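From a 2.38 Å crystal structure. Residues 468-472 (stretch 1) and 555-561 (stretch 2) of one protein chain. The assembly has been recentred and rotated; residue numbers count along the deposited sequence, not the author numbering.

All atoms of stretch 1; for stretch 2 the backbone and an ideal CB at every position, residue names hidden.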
# COMPACT_ATOMS: atom_id res chain seq x y z
N ARG B 468 -24.13 -26.14 19.60
CA ARG B 468 -24.81 -27.32 19.06
C ARG B 468 -25.81 -27.97 20.02
O ARG B 468 -26.91 -28.31 19.62
CB ARG B 468 -23.77 -28.35 18.57
CG ARG B 468 -24.35 -29.58 17.89
CD ARG B 468 -23.24 -30.45 17.29
NE ARG B 468 -22.67 -29.80 16.10
CZ ARG B 468 -22.99 -30.12 14.85
NH1 ARG B 468 -23.86 -31.11 14.62
NH2 ARG B 468 -22.43 -29.47 13.84
N PRO B 469 -25.42 -28.14 21.29
CA PRO B 469 -26.38 -28.72 22.24
C PRO B 469 -27.68 -27.93 22.38
O PRO B 469 -28.66 -28.52 22.83
CB PRO B 469 -25.61 -28.72 23.56
CG PRO B 469 -24.17 -28.84 23.13
CD PRO B 469 -24.09 -27.97 21.89
N PHE B 470 -27.72 -26.64 22.03
CA PHE B 470 -28.96 -25.89 22.14
C PHE B 470 -29.91 -25.97 20.92
O PHE B 470 -31.04 -25.49 20.98
CB PHE B 470 -28.68 -24.41 22.45
CG PHE B 470 -28.51 -24.11 23.92
CD1 PHE B 470 -28.12 -25.11 24.81
CD2 PHE B 470 -28.75 -22.83 24.41
CE1 PHE B 470 -27.98 -24.84 26.16
CE2 PHE B 470 -28.62 -22.55 25.75
CZ PHE B 470 -28.24 -23.55 26.63
N LEU B 471 -29.45 -26.53 19.81
CA LEU B 471 -30.27 -26.51 18.60
C LEU B 471 -31.58 -27.28 18.79
O LEU B 471 -31.61 -28.34 19.41
CB LEU B 471 -29.48 -27.05 17.41
CG LEU B 471 -28.12 -26.39 17.19
CD1 LEU B 471 -27.32 -27.11 16.13
CD2 LEU B 471 -28.27 -24.90 16.85
N LYS B 472 -32.68 -26.72 18.28
CA LYS B 472 -33.98 -27.38 18.38
C LYS B 472 -33.89 -28.69 17.61
O LYS B 472 -34.40 -29.72 18.07
CB LYS B 472 -35.12 -26.51 17.84
CG LYS B 472 -36.22 -26.15 18.85
CD LYS B 472 -37.57 -26.01 18.12
CE LYS B 472 -38.48 -24.93 18.72
NZ LYS B 472 -39.28 -24.21 17.65
N UNK B 555 -34.56 -22.94 32.43
CA UNK B 555 -33.27 -23.47 32.85
C UNK B 555 -32.21 -23.16 31.81
O UNK B 555 -31.03 -23.05 32.12
CB UNK B 555 -33.36 -24.98 33.09
N UNK B 556 -32.65 -23.01 30.56
CA UNK B 556 -31.77 -22.63 29.46
C UNK B 556 -31.37 -21.18 29.64
O UNK B 556 -30.21 -20.83 29.47
CB UNK B 556 -32.45 -22.85 28.10
N UNK B 557 -32.37 -20.35 29.95
CA UNK B 557 -32.16 -18.94 30.17
C UNK B 557 -31.22 -18.71 31.36
O UNK B 557 -30.31 -17.90 31.30
CB UNK B 557 -33.50 -18.24 30.40
N UNK B 558 -31.43 -19.47 32.43
CA UNK B 558 -30.55 -19.34 33.56
C UNK B 558 -29.12 -19.70 33.21
O UNK B 558 -28.20 -18.96 33.57
CB UNK B 558 -31.05 -20.21 34.71
N UNK B 559 -28.92 -20.80 32.49
CA UNK B 559 -27.56 -21.30 32.24
C UNK B 559 -26.70 -20.35 31.39
O UNK B 559 -25.47 -20.38 31.42
CB UNK B 559 -27.64 -22.66 31.55
N UNK B 560 -27.37 -19.49 30.63
CA UNK B 560 -26.73 -18.49 29.80
C UNK B 560 -26.14 -17.33 30.65
O UNK B 560 -25.18 -16.67 30.24
CB UNK B 560 -27.74 -17.95 28.78
N UNK B 561 -26.70 -17.09 31.84
CA UNK B 561 -26.15 -16.11 32.77
C UNK B 561 -26.03 -14.67 32.23
O UNK B 561 -24.96 -14.08 32.29
CB UNK B 561 -24.77 -16.59 33.21

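Position 555 lies in a helix, and nothing of stretch 1 comes within 5.5 Å of its ideal CB. Stretch 1 therefore sets no requirement here, and almost any residue that tolerates helical angles would do. The deposited residue is Asp 555, whose carboxylate takes no part in the contact; its backbone O accepts a hydrogen bond from the backbone N of position 559, one helical turn on.

Position 556 is the most informative. Its CA-to-CB bond points toward stretch 1, and the ideal CB sits 4.5 Å from CE2 of Phe 470, whose CA-to-CB bond points toward stretch 2. Two features are on offer: the flat face of an aromatic ring and, beyond it, the backbone carbonyl of Phe 470, an acceptor. A leucine or methionine could cover the ring but would leave the carbonyl unanswered; a long side chain ending in a donor, lysine or arginine, could serve both. A planar cation suits especially well, because it can lie on the ring while its N-H groups point outward in its own plane. The residue is Arg 556. Its CG packs over the ring face, 4.0 Å from the centroid of the Phe 470 ring, and the chain then runs on so that the guanidinium also lies flat on that ring, a cation-pi contact with centres 4.2 Å apart and planes inclined by 28°. At the end of the side chain, Arg 556 NH2 donates to Phe 470 O at 2.6 Å with a nearly straight angle of 172°, while Arg 556 NH1 reaches the same Phe 470 O at 3.3 Å in a weak, bent bond. One residue thus grips both the side chain and the backbone of Phe 470.

At position 557 the CA-to-CB bond points away from stretch 1, so this contact gives no basis for choosing a side chain. The residue is Phe 557, with chi1 in the t rotamer. Position 558 is out of reach of stretch 1 and equally unconstrained; it holds Glu 558.

Position 559 again points toward stretch 1, its ideal CB 5.0 Å from CZ of Phe 470. The room between is modest, so alanine, serine or threonine would be natural candidates. Ser 559 places OG 3.7 Å from Phe 470 CZ, at the ring edge. With chi1 in the p rotamer, the hydroxyl donates to the helix backbone, with Ser 559 OG 3.0 Å from Arg 556 O, so its polarity is satisfied beside the aromatic ring.

Position 560 points sideways, with no atom of stretch 1 near its ideal CB. A short side chain would fall short, but a branched or longer apolar one could extend to the ring edge. Ile 560 does so, bringing CG1 to 4.1 Å from Phe 470 CE2.

Position 561 has positive phi (58/54) as the chain leaves the helix, a conformation easiest for glycine and tolerable for asparagine. The residue is Gln 561, out of reach of stretch 1.

Stretch 2, residues 555-561: DRFESIQ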
# COMPACT_ATOMS: atom_id res chain seq x y z
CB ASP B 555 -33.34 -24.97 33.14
CG ASP B 555 -33.96 -25.26 34.51
OD1 ASP B 555 -33.85 -24.40 35.42
OD2 ASP B 555 -34.56 -26.36 34.70
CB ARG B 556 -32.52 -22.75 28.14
CG ARG B 556 -31.89 -23.66 27.11
CD ARG B 556 -33.02 -24.23 26.26
NE ARG B 556 -32.62 -25.28 25.35
CZ ARG B 556 -32.23 -25.06 24.10
NH1 ARG B 556 -32.18 -23.82 23.64
NH2 ARG B 556 -31.89 -26.08 23.33
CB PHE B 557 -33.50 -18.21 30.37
CG PHE B 557 -33.36 -16.74 30.76
CD1 PHE B 557 -33.71 -16.30 32.03
CD2 PHE B 557 -32.85 -15.81 29.85
CE1 PHE B 557 -33.58 -14.95 32.39
CE2 PHE B 557 -32.71 -14.46 30.21
CZ PHE B 557 -33.07 -14.03 31.48
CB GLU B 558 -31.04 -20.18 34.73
CG GLU B 558 -31.81 -19.37 35.75
CD GLU B 558 -32.83 -20.19 36.52
OE1 GLU B 558 -32.60 -21.42 36.70
OE2 GLU B 558 -33.86 -19.61 36.95
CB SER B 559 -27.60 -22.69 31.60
OG SER B 559 -27.93 -22.59 30.22
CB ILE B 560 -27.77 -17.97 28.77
CG1 ILE B 560 -27.94 -18.98 27.66
CG2 ILE B 560 -27.43 -16.61 28.18
CD1 ILE B 560 -28.66 -18.40 26.50
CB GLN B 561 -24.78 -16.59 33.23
CG GLN B 561 -24.79 -17.90 33.97
CD GLN B 561 -24.26 -17.74 35.38
OE1 GLN B 561 -23.12 -18.11 35.68
NE2 GLN B 561 -25.08 -17.17 36.26
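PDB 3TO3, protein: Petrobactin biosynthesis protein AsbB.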